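Local coordinates for type I modular polyketide synthase (Streptomyces albus subsp. albus, PDB 6IYR), which probably transfers an acyl unit, such as malonyl from malonyl-coenzyme A, within module 8 of the salinomycin polyketide synthase, at residues V173-Q178 with Q192-A197; P213-G218 with R384-R389. One frame throughout, in Å; residues are numbered along the deposited sequence.

Contact 1. Residues V173-Q178 with Q192-A197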
loop_
_atom_site.group_PDB
_atom_site.type_symbol
_atom_site.label_atom_id
_atom_site.label_comp_id
_atom_site.label_asym_id
_atom_site.label_seq_id
_atom_site.Cartn_x
_atom_site.Cartn_y
_atom_site.Cartn_z
ATOM N N VAL A 173 -10.776 -14.562 7.781
ATOM C CA VAL A 173 -9.769 -14.522 8.840
ATOM C C VAL A 173 -8.956 -15.797 8.824
ATOM O O VAL A 173 -7.724 -15.747 8.937
ATOM C CB VAL A 173 -10.379 -14.243 10.215
ATOM C CG1 VAL A 173 -9.338 -14.439 11.300
ATOM C CG2 VAL A 173 -10.893 -12.807 10.263
ATOM N N ASP A 174 -9.606 -16.930 8.551
ATOM C CA ASP A 174 -8.855 -18.178 8.435
ATOM C C ASP A 174 -7.867 -18.211 7.272
ATOM O O ASP A 174 -6.786 -18.803 7.377
ATOM C CB ASP A 174 -9.776 -19.376 8.369
ATOM C CG ASP A 174 -10.495 -19.631 9.683
ATOM O OD1 ASP A 174 -10.105 -19.037 10.699
ATOM O OD2 ASP A 174 -11.497 -20.359 9.670
ATOM N N VAL A 175 -8.240 -17.617 6.148
ATOM C CA VAL A 175 -7.306 -17.529 5.018
ATOM C C VAL A 175 -6.149 -16.584 5.353
ATOM O O VAL A 175 -5.006 -16.832 4.977
ATOM C CB VAL A 175 -8.024 -17.169 3.699
ATOM C CG1 VAL A 175 -9.274 -16.387 3.988
ATOM C CG2 VAL A 175 -7.149 -16.318 2.771
ATOM N N LEU A 176 -6.428 -15.447 5.973
ATOM C CA LEU A 176 -5.353 -14.547 6.356
ATOM C C LEU A 176 -4.349 -15.254 7.256
ATOM O O LEU A 176 -3.141 -15.045 7.120
ATOM C CB LEU A 176 -5.868 -13.323 7.075
ATOM C CG LEU A 176 -6.749 -12.413 6.210
ATOM C CD1 LEU A 176 -7.011 -11.103 6.940
ATOM C CD2 LEU A 176 -6.066 -12.134 4.905
ATOM N N ARG A 177 -4.853 -16.059 8.182
ATOM C CA ARG A 177 -3.991 -16.790 9.119
ATOM C C ARG A 177 -3.348 -17.987 8.430
ATOM O O ARG A 177 -2.378 -18.538 8.911
ATOM C CB ARG A 177 -4.812 -17.293 10.303
ATOM C CG ARG A 177 -5.085 -16.244 11.351
ATOM C CD ARG A 177 -6.285 -16.607 12.206
ATOM N NE ARG A 177 -6.081 -17.858 12.919
ATOM C CZ ARG A 177 -7.019 -18.787 13.118
ATOM N NH1 ARG A 177 -6.708 -19.916 13.753
ATOM N NH2 ARG A 177 -8.263 -18.603 12.680
ATOM N N GLN A 178 -3.938 -18.435 7.332
ATOM C CA GLN A 178 -3.591 -19.730 6.744
ATOM C C GLN A 178 -3.712 -20.879 7.748
ATOM O O GLN A 178 -2.863 -21.748 7.805
ATOM C CB GLN A 178 -2.210 -19.685 6.092
ATOM C CG GLN A 178 -2.180 -18.877 4.800
ATOM C CD GLN A 178 -3.042 -19.531 3.722
ATOM O OE1 GLN A 178 -2.660 -20.552 3.168
ATOM N NE2 GLN A 178 -4.269 -19.027 3.535
ATOM N N GLN A 192 -6.668 -13.004 -4.177
ATOM C CA GLN A 192 -6.997 -11.656 -4.626
ATOM C C GLN A 192 -8.028 -10.957 -3.707
ATOM O O GLN A 192 -7.831 -9.818 -3.292
ATOM C CB GLN A 192 -7.429 -11.619 -6.116
ATOM C CG GLN A 192 -6.263 -11.953 -7.034
ATOM C CD GLN A 192 -6.449 -11.623 -8.516
ATOM O OE1 GLN A 192 -5.573 -11.892 -9.329
ATOM N NE2 GLN A 192 -7.561 -11.046 -8.864
ATOM N N PRO A 193 -9.104 -11.652 -3.342
ATOM C CA PRO A 193 -10.088 -11.020 -2.470
ATOM C C PRO A 193 -9.586 -10.823 -1.024
ATOM O O PRO A 193 -10.040 -9.900 -0.343
ATOM C CB PRO A 193 -11.247 -11.996 -2.476
ATOM C CG PRO A 193 -11.052 -12.817 -3.705
ATOM C CD PRO A 193 -9.589 -12.900 -3.922
ATOM N N ALA A 194 -8.745 -11.740 -0.546
ATOM C CA ALA A 194 -8.131 -11.615 0.781
ATOM C C ALA A 194 -7.274 -10.340 0.822
ATOM O O ALA A 194 -7.362 -9.493 1.741
ATOM C CB ALA A 194 -7.296 -12.854 1.039
ATOM N N LEU A 195 -6.501 -10.138 -0.232
ATOM C CA LEU A 195 -5.685 -8.936 -0.310
ATOM C C LEU A 195 -6.553 -7.684 -0.434
ATOM O O LEU A 195 -6.240 -6.660 0.115
ATOM C CB LEU A 195 -4.708 -8.980 -1.467
ATOM C CG LEU A 195 -3.414 -9.781 -1.228
ATOM C CD1 LEU A 195 -2.580 -9.863 -2.524
ATOM C CD2 LEU A 195 -2.622 -9.112 -0.110
ATOM N N TRP A 196 -7.587 -7.760 -1.250
ATOM C CA TRP A 196 -8.543 -6.683 -1.363
ATOM C C TRP A 196 -9.006 -6.232 0.049
ATOM O O TRP A 196 -9.006 -5.040 0.349
ATOM C CB TRP A 196 -9.747 -7.152 -2.202
ATOM C CG TRP A 196 -10.865 -6.143 -2.191
ATOM C CD1 TRP A 196 -10.908 -4.983 -2.868
ATOM C CD2 TRP A 196 -12.041 -6.210 -1.423
ATOM N NE1 TRP A 196 -12.058 -4.321 -2.593
ATOM C CE2 TRP A 196 -12.768 -5.041 -1.678
ATOM C CE3 TRP A 196 -12.518 -7.099 -0.464
ATOM C CZ2 TRP A 196 -13.972 -4.763 -1.054
ATOM C CZ3 TRP A 196 -13.742 -6.849 0.101
ATOM C CH2 TRP A 196 -14.428 -5.670 -0.151
ATOM N N ALA A 197 -9.468 -7.181 0.843
ATOM C CA ALA A 197 -10.043 -6.911 2.145
ATOM C C ALA A 197 -9.034 -6.329 3.110
ATOM O O ALA A 197 -9.337 -5.360 3.823
ATOM C CB ALA A 197 -10.622 -8.188 2.724
#

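Contact 2. Residues P213-G218 with R384-R389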
loop_
_atom_site.group_PDB
_atom_site.type_symbol
_atom_site.label_atom_id
_atom_site.label_comp_id
_atom_site.label_asym_id
_atom_site.label_seq_id
_atom_site.Cartn_x
_atom_site.Cartn_y
_atom_site.Cartn_z
ATOM N N PRO A 213 -7.322 10.548 2.621
ATOM C CA PRO A 213 -6.581 10.650 1.367
ATOM C C PRO A 213 -6.979 11.861 0.549
ATOM O O PRO A 213 -8.149 12.068 0.319
ATOM C CB PRO A 213 -6.927 9.345 0.623
ATOM C CG PRO A 213 -8.019 8.673 1.412
ATOM C CD PRO A 213 -8.366 9.510 2.608
ATOM N N ALA A 214 -6.007 12.489 -0.097
ATOM C CA ALA A 214 -6.290 13.479 -1.129
ATOM C C ALA A 214 -6.506 12.850 -2.500
ATOM O O ALA A 214 -7.069 13.480 -3.407
ATOM C CB ALA A 214 -5.163 14.480 -1.223
ATOM N N ALA A 215 -6.004 11.634 -2.661
ATOM C CA ALA A 215 -6.258 10.857 -3.867
ATOM C C ALA A 215 -5.855 9.398 -3.647
ATOM O O ALA A 215 -5.094 9.089 -2.714
ATOM C CB ALA A 215 -5.500 11.450 -5.052
ATOM N N VAL A 216 -6.464 8.519 -4.440
ATOM C CA VAL A 216 -6.125 7.102 -4.485
ATOM C C VAL A 216 -5.649 6.659 -5.874
ATOM O O VAL A 216 -6.043 7.177 -6.937
ATOM C CB VAL A 216 -7.260 6.181 -4.011
ATOM C CG1 VAL A 216 -7.739 6.567 -2.597
ATOM C CG2 VAL A 216 -8.431 6.222 -4.995
ATOM N N ILE A 217 -4.714 5.733 -5.849
ATOM C CA ILE A 217 -4.224 5.114 -7.053
ATOM C C ILE A 217 -4.122 3.625 -6.794
ATOM O O ILE A 217 -3.768 3.186 -5.719
ATOM C CB ILE A 217 -2.920 5.697 -7.616
ATOM C CG1 ILE A 217 -1.798 5.634 -6.601
ATOM C CG2 ILE A 217 -3.132 7.101 -8.136
ATOM C CD1 ILE A 217 -0.493 6.088 -7.194
ATOM N N GLY A 218 -4.459 2.865 -7.809
ATOM C CA GLY A 218 -4.472 1.415 -7.706
ATOM C C GLY A 218 -3.690 0.803 -8.854
ATOM O O GLY A 218 -3.465 1.444 -9.909
ATOM N N ARG A 384 3.568 10.487 -11.824
ATOM C CA ARG A 384 4.079 11.716 -12.389
ATOM C C ARG A 384 2.998 12.787 -12.368
ATOM O O ARG A 384 3.265 13.917 -12.065
ATOM C CB ARG A 384 4.609 11.488 -13.794
ATOM C CG ARG A 384 5.991 10.865 -13.825
ATOM C CD ARG A 384 6.478 10.627 -15.232
ATOM N NE ARG A 384 7.800 10.025 -15.238
ATOM C CZ ARG A 384 8.921 10.718 -15.299
ATOM N NH1 ARG A 384 10.085 10.105 -15.295
ATOM N NH2 ARG A 384 8.875 12.031 -15.364
ATOM N N THR A 385 1.778 12.406 -12.687
ATOM C CA THR A 385 0.660 13.326 -12.651
ATOM C C THR A 385 0.493 13.907 -11.245
ATOM O O THR A 385 0.365 15.124 -11.083
ATOM C CB THR A 385 -0.602 12.593 -13.073
ATOM O OG1 THR A 385 -0.499 12.365 -14.474
ATOM C CG2 THR A 385 -1.859 13.396 -12.806
ATOM N N LEU A 386 0.573 13.050 -10.228
ATOM C CA LEU A 386 0.358 13.506 -8.856
ATOM C C LEU A 386 1.495 14.382 -8.336
ATOM O O LEU A 386 1.273 15.400 -7.674
ATOM C CB LEU A 386 0.090 12.332 -7.920
ATOM C CG LEU A 386 -1.186 11.615 -8.323
ATOM C CD1 LEU A 386 -1.385 10.302 -7.612
ATOM C CD2 LEU A 386 -2.391 12.481 -8.042
ATOM N N LEU A 387 2.697 14.036 -8.739
ATOM C CA LEU A 387 3.870 14.786 -8.384
ATOM C C LEU A 387 3.748 16.182 -8.961
ATOM O O LEU A 387 3.986 17.172 -8.270
ATOM C CB LEU A 387 5.088 14.101 -8.967
ATOM C CG LEU A 387 6.023 13.370 -8.011
ATOM C CD1 LEU A 387 5.494 13.073 -6.613
ATOM C CD2 LEU A 387 6.647 12.183 -8.691
ATOM N N ASP A 388 3.365 16.265 -10.228
ATOM C CA ASP A 388 3.173 17.562 -10.875
ATOM C C ASP A 388 2.071 18.410 -10.243
ATOM O O ASP A 388 2.147 19.612 -10.228
ATOM C CB ASP A 388 2.885 17.399 -12.359
ATOM C CG ASP A 388 3.616 18.427 -13.176
ATOM O OD1 ASP A 388 4.861 18.354 -13.217
ATOM O OD2 ASP A 388 2.999 19.438 -13.545
ATOM N N ARG A 389 1.086 17.765 -9.657
ATOM C CA ARG A 389 0.088 18.459 -8.885
ATOM C C ARG A 389 0.499 18.733 -7.437
ATOM O O ARG A 389 -0.297 19.251 -6.666
ATOM C CB ARG A 389 -1.236 17.706 -8.975
ATOM C CG ARG A 389 -1.759 17.715 -10.418
ATOM C CD ARG A 389 -2.812 16.667 -10.627
ATOM N NE ARG A 389 -3.980 16.886 -9.779
ATOM C CZ ARG A 389 -5.017 17.644 -10.138
ATOM N NH1 ARG A 389 -5.002 18.222 -11.321
ATOM N NH2 ARG A 389 -6.070 17.823 -9.338
#

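Contact 1. Residues V173-Q178 with Q192-A197
V175 and L176 meet A194 in a buried, wholly apolar helix-helix contact of the acyltransferase domain. The short helix 172-177 lies here against the long helix 188-208. The two backbones come nearest at L176 and A194, whose CA atoms are 6.9 Å apart. A194 points its methyl group at the other helix and is met by two branches. V175 CG2 lies 3.9 Å from A194 CB, and L176 CD2 touches the same methyl. The CB of L176 does not aim straight at helix 188-208. Its CG stands anti to the carbonyl carbon (chi1 -65°), and this brings CD2 in to A194. L176 also packs on L157 of helix 151-164 and on V198, while V175 packs on V190 and W170. R177 NH2 forms a salt bridge to D174 OD1. The short helix ends just past the contact in a Schellman motif. Q178 is its C-prime residue, with positive phi (55°), and Q178 N gives a weak backbone hydrogen bond to V175 O. The side chain of Q178 folds back over the helix end, and Q178 NE2 donates an almost straight hydrogen bond of 2.7 Å to a lone pair of V175 O, in the carbonyl plane.

Contact 2. Residues P213-G218 with R384-R389
L386 and I217 form the closer of two apolar contacts that join the helix 379-388 to strand 215-218. Their side chains reach toward each other and meet tip to tip. I217 CG2 lies 3.7 Å from L386 CD1. With chi1 at 58°, CG1 of I217 is tucked over the backbone, and CG2 is left to face the helix. It is thus the short branch that meets the helix. The second contact is looser. A215 CB is 4.4 Å from L386 CD2, the other methyl of the same leucine. L386 therefore spreads its fork over two strand residues, one methyl to each. A215 and I217 are two apart, so both side chains project from the same face of the strand. V216 between them points away.

The strand belongs to a four-stranded parallel sheet, and helix 379-388 covers one face of that sheet. The strand pairs through the backbone of A215 and I217 with F130 of strand 129-132 on one side, and V216 bonds through its backbone to P349 and L351. The chain enters strand 393-396 of the same sheet soon after the helix. L386 reaches further over this face, to V129 and F394 on two other strands, and also touches L351 and H391. At the end of the strand, G218 begins a GxSxG sequence with S220 and G222, consistent with the nucleophile elbow of acyltransferases.

No hydrogen bond or salt bridge crosses between 213-218 and 384-389. G218 O is hydrogen-bonded to T353 OG1.

How the contacts relate
Contact 1 and contact 2 lie on opposite sides of the chain's centre, with their own centres about 27 Å apart. Their nearest atoms are about 10 Å apart, so they do not touch. Both belong to the acyltransferase domain. Contact 1 closes before contact 2 opens. Helix 188-208 supplies one side of contact 1. The next element after it is strand 215-218 of contact 2, reached through a short loop. Contact 1 joins two helices near in sequence. Contact 2 brings helix 379-388 back to the parallel sheet across 165 residues. The chain thus runs from the helices packed at contact 1 into the strand that leads to the probable nucleophile elbow.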